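Long-range contact in agmatinase (PDB 1WOH), which probably hydrolyses agmatine to putrescine and urea, as a manganese-dependent member of the arginase (ureohydrolase) family: residues V228-S242 / L275-M289. Sequence-based numbering, arbitrary orientation.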
ATOM      1  N   VAL A 228      -6.738  20.997 -17.574  1.00  7.85           N
ATOM      2  CA  VAL A 228      -6.894  19.553 -17.582  1.00  8.02           C
ATOM      3  C   VAL A 228      -7.072  18.997 -16.178  1.00  7.29           C
ATOM      4  O   VAL A 228      -6.141  19.006 -15.375  1.00 10.34           O
ATOM      5  CB  VAL A 228      -5.673  18.852 -18.220  1.00  8.81           C
ATOM      6  CG1 VAL A 228      -5.880  17.329 -18.201  1.00 10.23           C
ATOM      7  CG2 VAL A 228      -5.481  19.348 -19.653  1.00  9.86           C
ATOM      8  N   ASP A 229      -8.286  18.551 -15.879  1.00  7.13           N
ATOM      9  CA  ASP A 229      -8.578  17.924 -14.594  1.00  7.53           C
ATOM     10  C   ASP A 229      -8.364  16.438 -14.908  1.00  7.57           C
ATOM     11  O   ASP A 229      -9.024  15.892 -15.796  1.00  9.53           O
ATOM     12  CB  ASP A 229     -10.032  18.175 -14.198  1.00  9.48           C
ATOM     13  CG  ASP A 229     -10.398  17.538 -12.868  1.00 10.98           C
ATOM     14  OD1 ASP A 229      -9.794  16.512 -12.500  1.00 11.78           O
ATOM     15  OD2 ASP A 229     -11.311  18.057 -12.196  1.00 14.64           O
ATOM     16  N   VAL A 230      -7.447  15.783 -14.209  1.00  9.98           N
ATOM     17  CA  VAL A 230      -7.185  14.381 -14.501  1.00  8.89           C
ATOM     18  C   VAL A 230      -8.394  13.462 -14.351  1.00 10.46           C
ATOM     19  O   VAL A 230      -8.408  12.381 -14.945  1.00  8.57           O
ATOM     20  CB  VAL A 230      -5.994  13.823 -13.654  1.00  8.74           C
ATOM     21  CG1 VAL A 230      -4.791  14.744 -13.781  1.00 10.61           C
ATOM     22  CG2 VAL A 230      -6.390  13.669 -12.194  1.00  9.82           C
ATOM     23  N   ASP A 231      -9.423  13.870 -13.603  1.00  8.92           N
ATOM     24  CA  ASP A 231     -10.566  12.970 -13.466  1.00  9.46           C
ATOM     25  C   ASP A 231     -11.396  12.927 -14.744  1.00  8.20           C
ATOM     26  O   ASP A 231     -12.365  12.164 -14.852  1.00  8.33           O
ATOM     27  CB  ASP A 231     -11.433  13.281 -12.216  1.00 10.06           C
ATOM     28  CG  ASP A 231     -12.207  14.587 -12.308  1.00 14.13           C
ATOM     29  OD1 ASP A 231     -12.467  15.077 -13.420  1.00 12.58           O
ATOM     30  OD2 ASP A 231     -12.579  15.108 -11.230  1.00 15.64           O
ATOM     31  N   GLY A 232     -11.000  13.739 -15.723  1.00  8.51           N
ATOM     32  CA  GLY A 232     -11.675  13.716 -17.008  1.00  8.37           C
ATOM     33  C   GLY A 232     -11.340  12.379 -17.662  1.00  8.30           C
ATOM     34  O   GLY A 232     -12.108  11.834 -18.466  1.00 11.02           O
ATOM     35  N   PHE A 233     -10.179  11.837 -17.302  1.00 10.30           N
ATOM     36  CA  PHE A 233      -9.738  10.552 -17.834  1.00  9.53           C
ATOM     37  C   PHE A 233     -10.383   9.401 -17.099  1.00  9.04           C
ATOM     38  O   PHE A 233     -10.716   9.509 -15.928  1.00 10.16           O
ATOM     39  CB  PHE A 233      -8.218  10.418 -17.737  1.00  7.68           C
ATOM     40  CG  PHE A 233      -7.488  11.356 -18.642  1.00  8.97           C
ATOM     41  CD1 PHE A 233      -7.050  12.592 -18.183  1.00  8.55           C
ATOM     42  CD2 PHE A 233      -7.317  11.036 -19.983  1.00  8.50           C
ATOM     43  CE1 PHE A 233      -6.458  13.499 -19.054  1.00 11.33           C
ATOM     44  CE2 PHE A 233      -6.726  11.938 -20.862  1.00  7.31           C
ATOM     45  CZ  PHE A 233      -6.298  13.170 -20.397  1.00 10.81           C
ATOM     46  N   ASP A 234     -10.553   8.284 -17.796  1.00  7.20           N
ATOM     47  CA  ASP A 234     -11.146   7.111 -17.182  1.00  9.05           C
ATOM     48  C   ASP A 234     -10.301   6.728 -15.963  1.00  8.07           C
ATOM     49  O   ASP A 234      -9.072   6.756 -16.016  1.00  8.66           O
ATOM     50  CB  ASP A 234     -11.173   5.955 -18.187  1.00  9.15           C
ATOM     51  CG  ASP A 234     -12.072   4.820 -17.739  1.00 13.18           C
ATOM     52  OD1 ASP A 234     -11.681   4.074 -16.823  1.00 14.15           O
ATOM     53  OD2 ASP A 234     -13.177   4.687 -18.298  1.00 14.65           O
ATOM     54  N   PRO A 235     -10.957   6.375 -14.845  1.00  6.95           N
ATOM     55  CA  PRO A 235     -10.286   5.983 -13.597  1.00  8.56           C
ATOM     56  C   PRO A 235      -9.413   4.731 -13.731  1.00  8.00           C
ATOM     57  O   PRO A 235      -8.509   4.505 -12.918  1.00  8.92           O
ATOM     58  CB  PRO A 235     -11.450   5.759 -12.627  1.00  8.31           C
ATOM     59  CG  PRO A 235     -12.536   6.585 -13.170  1.00 13.44           C
ATOM     60  CD  PRO A 235     -12.416   6.430 -14.663  1.00 10.24           C
ATOM     61  N   ALA A 236      -9.684   3.905 -14.740  1.00  8.07           N
ATOM     62  CA  ALA A 236      -8.876   2.708 -14.938  1.00  8.32           C
ATOM     63  C   ALA A 236      -7.505   3.166 -15.417  1.00  9.71           C
ATOM     64  O   ALA A 236      -6.491   2.552 -15.107  1.00 10.54           O
ATOM     65  CB  ALA A 236      -9.523   1.787 -15.977  1.00  9.28           C
ATOM     66  N   VAL A 237      -7.489   4.268 -16.161  1.00  9.10           N
ATOM     67  CA  VAL A 237      -6.245   4.818 -16.689  1.00 10.57           C
ATOM     68  C   VAL A 237      -5.538   5.693 -15.655  1.00 10.14           C
ATOM     69  O   VAL A 237      -4.357   5.495 -15.371  1.00 10.66           O
ATOM     70  CB  VAL A 237      -6.518   5.647 -17.955  1.00 11.15           C
ATOM     71  CG1 VAL A 237      -5.218   6.214 -18.505  1.00 11.65           C
ATOM     72  CG2 VAL A 237      -7.209   4.766 -18.999  1.00 11.15           C
ATOM     73  N   ILE A 238      -6.271   6.658 -15.101  1.00  9.55           N
ATOM     74  CA  ILE A 238      -5.743   7.576 -14.093  1.00  6.19           C
ATOM     75  C   ILE A 238      -6.578   7.459 -12.806  1.00  6.95           C
ATOM     76  O   ILE A 238      -7.481   8.261 -12.569  1.00  6.93           O
ATOM     77  CB  ILE A 238      -5.831   9.039 -14.590  1.00  8.67           C
ATOM     78  CG1 ILE A 238      -5.201   9.160 -15.981  1.00  9.93           C
ATOM     79  CG2 ILE A 238      -5.147   9.970 -13.591  1.00  9.68           C
ATOM     80  CD1 ILE A 238      -3.704   8.815 -16.029  1.00  8.29           C
ATOM     81  N   PRO A 239      -6.296   6.453 -11.969  1.00  7.88           N
ATOM     82  CA  PRO A 239      -7.058   6.283 -10.728  1.00  6.38           C
ATOM     83  C   PRO A 239      -6.702   7.273  -9.615  1.00  7.12           C
ATOM     84  O   PRO A 239      -7.468   7.435  -8.673  1.00  7.50           O
ATOM     85  CB  PRO A 239      -6.740   4.839 -10.328  1.00  8.80           C
ATOM     86  CG  PRO A 239      -5.310   4.702 -10.762  1.00  7.42           C
ATOM     87  CD  PRO A 239      -5.351   5.334 -12.157  1.00  6.63           C
ATOM     88  N   GLY A 240      -5.543   7.915  -9.730  1.00  7.70           N
ATOM     89  CA  GLY A 240      -5.094   8.853  -8.710  1.00  8.60           C
ATOM     90  C   GLY A 240      -5.766  10.213  -8.713  1.00  7.40           C
ATOM     91  O   GLY A 240      -5.175  11.213  -9.132  1.00  8.26           O
ATOM     92  N   THR A 241      -7.006  10.257  -8.239  1.00  8.06           N
ATOM     93  CA  THR A 241      -7.759  11.512  -8.181  1.00  6.42           C
ATOM     94  C   THR A 241      -8.852  11.374  -7.118  1.00  8.02           C
ATOM     95  O   THR A 241      -9.357  10.281  -6.873  1.00  9.00           O
ATOM     96  CB  THR A 241      -8.377  11.872  -9.569  1.00  9.55           C
ATOM     97  OG1 THR A 241      -8.866  13.218  -9.542  1.00  9.27           O
ATOM     98  CG2 THR A 241      -9.515  10.951  -9.920  1.00  8.60           C
ATOM     99  N   SER A 242      -9.217  12.487  -6.490  1.00  8.48           N
ATOM    100  CA  SER A 242     -10.219  12.474  -5.418  1.00  8.54           C
ATOM    101  C   SER A 242     -11.586  11.880  -5.720  1.00  9.51           C
ATOM    102  O   SER A 242     -12.069  10.988  -4.999  1.00  9.76           O
ATOM    103  CB  SER A 242     -10.439  13.901  -4.889  1.00  9.51           C
ATOM    104  OG  SER A 242     -11.541  13.928  -3.983  1.00  9.37           O
ATOM    105  N   LEU A 275      -4.638  15.794  -9.540  1.00  8.37           N
ATOM    106  CA  LEU A 275      -3.891  14.542  -9.483  1.00 10.26           C
ATOM    107  C   LEU A 275      -3.635  14.262  -7.996  1.00  9.70           C
ATOM    108  O   LEU A 275      -3.221  15.163  -7.264  1.00 10.92           O
ATOM    109  CB  LEU A 275      -2.543  14.707 -10.196  1.00 11.07           C
ATOM    110  CG  LEU A 275      -1.768  13.524 -10.791  1.00 18.23           C
ATOM    111  CD1 LEU A 275      -0.272  13.827 -10.685  1.00 14.58           C
ATOM    112  CD2 LEU A 275      -2.097  12.229 -10.097  1.00 14.95           C
ATOM    113  N   ALA A 276      -3.894  13.032  -7.548  1.00  9.14           N
ATOM    114  CA  ALA A 276      -3.655  12.636  -6.157  1.00  8.81           C
ATOM    115  C   ALA A 276      -2.737  11.418  -6.204  1.00  8.27           C
ATOM    116  O   ALA A 276      -3.207  10.284  -6.276  1.00  8.85           O
ATOM    117  CB  ALA A 276      -4.962  12.268  -5.465  1.00  8.24           C
ATOM    118  N   PRO A 277      -1.414  11.640  -6.163  1.00 10.76           N
ATOM    119  CA  PRO A 277      -0.414  10.562  -6.214  1.00 11.69           C
ATOM    120  C   PRO A 277      -0.579   9.510  -5.127  1.00 11.83           C
ATOM    121  O   PRO A 277      -0.291   8.331  -5.337  1.00 11.92           O
ATOM    122  CB  PRO A 277       0.915  11.307  -6.066  1.00 13.22           C
ATOM    123  CG  PRO A 277       0.601  12.687  -6.553  1.00 15.07           C
ATOM    124  CD  PRO A 277      -0.759  12.947  -5.984  1.00  8.99           C
ATOM    125  N   ASN A 278      -1.040   9.952  -3.963  1.00 10.87           N
ATOM    126  CA  ASN A 278      -1.237   9.078  -2.816  1.00 12.67           C
ATOM    127  C   ASN A 278      -2.356   8.074  -3.032  1.00 12.20           C
ATOM    128  O   ASN A 278      -2.463   7.091  -2.291  1.00 13.70           O
ATOM    129  CB  ASN A 278      -1.553   9.921  -1.581  1.00 14.20           C
ATOM    130  CG  ASN A 278      -2.725  10.854  -1.808  1.00 14.23           C
ATOM    131  OD1 ASN A 278      -2.769  11.573  -2.805  1.00 14.08           O
ATOM    132  ND2 ASN A 278      -3.678  10.851  -0.881  1.00 17.43           N
ATOM    133  N   LEU A 279      -3.187   8.317  -4.044  1.00  9.55           N
ATOM    134  CA  LEU A 279      -4.303   7.428  -4.338  1.00 10.64           C
ATOM    135  C   LEU A 279      -4.015   6.446  -5.466  1.00 11.55           C
ATOM    136  O   LEU A 279      -4.907   5.714  -5.901  1.00 13.19           O
ATOM    137  CB  LEU A 279      -5.558   8.241  -4.663  1.00 10.54           C
ATOM    138  CG  LEU A 279      -6.075   9.084  -3.489  1.00 10.92           C
ATOM    139  CD1 LEU A 279      -7.280   9.885  -3.928  1.00  6.99           C
ATOM    140  CD2 LEU A 279      -6.447   8.176  -2.320  1.00 13.83           C
ATOM    141  N   ASP A 280      -2.778   6.438  -5.951  1.00 10.55           N
ATOM    142  CA  ASP A 280      -2.395   5.487  -7.003  1.00 10.12           C
ATOM    143  C   ASP A 280      -1.004   4.952  -6.680  1.00 10.95           C
ATOM    144  O   ASP A 280       0.004   5.512  -7.108  1.00 10.54           O
ATOM    145  CB  ASP A 280      -2.371   6.138  -8.385  1.00  9.51           C
ATOM    146  CG  ASP A 280      -1.965   5.151  -9.476  1.00 11.88           C
ATOM    147  OD1 ASP A 280      -1.918   5.538 -10.663  1.00  9.76           O
ATOM    148  OD2 ASP A 280      -1.698   3.977  -9.136  1.00 10.36           O
ATOM    149  N   PRO A 281      -0.935   3.855  -5.920  1.00 11.45           N
ATOM    150  CA  PRO A 281       0.369   3.289  -5.567  1.00 13.49           C
ATOM    151  C   PRO A 281       1.156   2.694  -6.730  1.00 13.52           C
ATOM    152  O   PRO A 281       2.324   2.352  -6.571  1.00 15.30           O
ATOM    153  CB  PRO A 281       0.024   2.258  -4.494  1.00 12.49           C
ATOM    154  CG  PRO A 281      -1.368   1.847  -4.840  1.00 15.85           C
ATOM    155  CD  PRO A 281      -2.029   3.143  -5.235  1.00 13.55           C
ATOM    156  N   THR A 282       0.528   2.566  -7.893  1.00 12.52           N
ATOM    157  CA  THR A 282       1.226   2.021  -9.055  1.00 10.45           C
ATOM    158  C   THR A 282       2.056   3.120  -9.693  1.00 11.31           C
ATOM    159  O   THR A 282       2.972   2.850 -10.472  1.00 11.02           O
ATOM    160  CB  THR A 282       0.254   1.488 -10.134  1.00 10.74           C
ATOM    161  OG1 THR A 282      -0.370   2.593 -10.806  1.00 10.29           O
ATOM    162  CG2 THR A 282      -0.809   0.590  -9.505  1.00 10.30           C
ATOM    163  N   GLY A 283       1.717   4.362  -9.367  1.00 10.99           N
ATOM    164  CA  GLY A 283       2.432   5.500  -9.917  1.00 12.72           C
ATOM    165  C   GLY A 283       2.145   5.813 -11.376  1.00 12.13           C
ATOM    166  O   GLY A 283       2.719   6.752 -11.929  1.00 11.94           O
ATOM    167  N   ARG A 284       1.259   5.056 -12.017  1.00 11.44           N
ATOM    168  CA  ARG A 284       0.977   5.330 -13.427  1.00 10.37           C
ATOM    169  C   ARG A 284       0.242   6.651 -13.642  1.00 11.04           C
ATOM    170  O   ARG A 284       0.371   7.269 -14.699  1.00 10.62           O
ATOM    171  CB  ARG A 284       0.179   4.189 -14.066  1.00  9.11           C
ATOM    172  CG  ARG A 284      -1.287   4.062 -13.647  1.00 11.11           C
ATOM    173  CD  ARG A 284      -1.909   2.944 -14.484  1.00 10.38           C
ATOM    174  NE  ARG A 284      -3.304   2.665 -14.170  1.00  9.87           N
ATOM    175  CZ  ARG A 284      -3.729   2.093 -13.047  1.00  7.95           C
ATOM    176  NH1 ARG A 284      -2.867   1.741 -12.101  1.00  8.66           N
ATOM    177  NH2 ARG A 284      -5.016   1.834 -12.892  1.00  9.39           N
ATOM    178  N   SER A 285      -0.522   7.089 -12.646  1.00  8.86           N
ATOM    179  CA  SER A 285      -1.244   8.355 -12.796  1.00  7.63           C
ATOM    180  C   SER A 285      -0.312   9.543 -13.031  1.00  8.29           C
ATOM    181  O   SER A 285      -0.517  10.318 -13.975  1.00  9.47           O
ATOM    182  CB  SER A 285      -2.130   8.627 -11.571  1.00  8.78           C
ATOM    183  OG  SER A 285      -3.157   7.660 -11.470  1.00  7.96           O
ATOM    184  N   GLU A 286       0.705   9.710 -12.186  1.00  7.83           N
ATOM    185  CA  GLU A 286       1.607  10.843 -12.376  1.00  9.90           C
ATOM    186  C   GLU A 286       2.504  10.660 -13.592  1.00 10.85           C
ATOM    187  O   GLU A 286       2.858  11.633 -14.263  1.00 10.38           O
ATOM    188  CB  GLU A 286       2.464  11.106 -11.125  1.00 11.69           C
ATOM    189  CG  GLU A 286       3.254   9.923 -10.595  1.00 16.56           C
ATOM    190  CD  GLU A 286       2.555   9.242  -9.432  1.00 20.77           C
ATOM    191  OE1 GLU A 286       3.238   8.945  -8.429  1.00 21.20           O
ATOM    192  OE2 GLU A 286       1.328   9.000  -9.521  1.00 22.22           O
ATOM    193  N   LEU A 287       2.869   9.417 -13.885  1.00 10.03           N
ATOM    194  CA  LEU A 287       3.711   9.154 -15.043  1.00 11.02           C
ATOM    195  C   LEU A 287       2.983   9.533 -16.327  1.00 10.40           C
ATOM    196  O   LEU A 287       3.526  10.260 -17.165  1.00 10.92           O
ATOM    197  CB  LEU A 287       4.125   7.680 -15.067  1.00 12.19           C
ATOM    198  CG  LEU A 287       5.225   7.374 -14.042  1.00 10.98           C
ATOM    199  CD1 LEU A 287       5.443   5.874 -13.910  1.00 10.46           C
ATOM    200  CD2 LEU A 287       6.513   8.073 -14.482  1.00 13.50           C
ATOM    201  N   LEU A 288       1.744   9.066 -16.466  1.00  8.68           N
ATOM    202  CA  LEU A 288       0.947   9.370 -17.637  1.00  9.08           C
ATOM    203  C   LEU A 288       0.575  10.839 -17.753  1.00 10.02           C
ATOM    204  O   LEU A 288       0.576  11.391 -18.851  1.00 11.07           O
ATOM    205  CB  LEU A 288      -0.329   8.527 -17.658  1.00 10.01           C
ATOM    206  CG  LEU A 288      -0.211   7.214 -18.438  1.00 12.01           C
ATOM    207  CD1 LEU A 288       0.933   6.381 -17.875  1.00 13.03           C
ATOM    208  CD2 LEU A 288      -1.530   6.456 -18.378  1.00 11.70           C
ATOM    209  N   MET A 289       0.251  11.479 -16.633  1.00  7.58           N
ATOM    210  CA  MET A 289      -0.120  12.889 -16.686  1.00  9.19           C
ATOM    211  C   MET A 289       1.058  13.825 -16.953  1.00 10.48           C
ATOM    212  O   MET A 289       0.882  14.901 -17.526  1.00 11.62           O
ATOM    213  CB  MET A 289      -0.863  13.290 -15.414  1.00 10.75           C
ATOM    214  CG  MET A 289      -2.256  12.676 -15.315  1.00 12.39           C
ATOM    215  SD  MET A 289      -3.422  13.119 -16.661  1.00 10.05           S
ATOM    216  CE  MET A 289      -2.660  14.581 -17.345  1.00 23.00           C
TER
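Polar bonds join Gly240 to 275-289 on two sides: its N donates to Ser285 OG (3.0 Å), and its O accepts from Ala276 N at 2.7 Å. Ser285 OG in turn donates to Asp280 OD1 (2.6 Å), so the hydroxyl is both acceptor and donor. Asp280 is gripped by four bonds: OD1 takes Ser285 N and OG, and OD2 takes Thr282 N and OG1. With CG anti to the backbone N (chi1 180°), OD2 forms an Asx turn with Thr282 N just before helix 284-302, and OD1 lies 3.5 Å from Pro239 CG. Replacing Asp280 with alanine removes all four bonds and would probably leave Ser285 OG free to turn away from Gly240 N and the Thr282 turn without its mate. Arg284 NH2 donates to Ala236 O (2.8 Å, 167°), which lies within 3° of the guanidinium plane, while Pro239 CD lies over one face, offset toward its rim, 3.6 Å from Arg284 NH2.

Apolar packing occupies the other end. Met289, its chain bent at chi2 and chi3, brings SD against Val230 CG1 (3.6 Å) and obliquely to the Phe233 ring, a Met-aromatic contact. Ile238 CD1 meets Leu288 CB.

Pro239 and Arg284 also pack against neighbouring subunits. The contact joins helix 284-302 to the loop after strand 223-229; Asp229 and Asp231 bind manganese in the metal-bound enzyme, though none is bound here, at the C-terminal strand ends of the arginase-type alpha/beta fold.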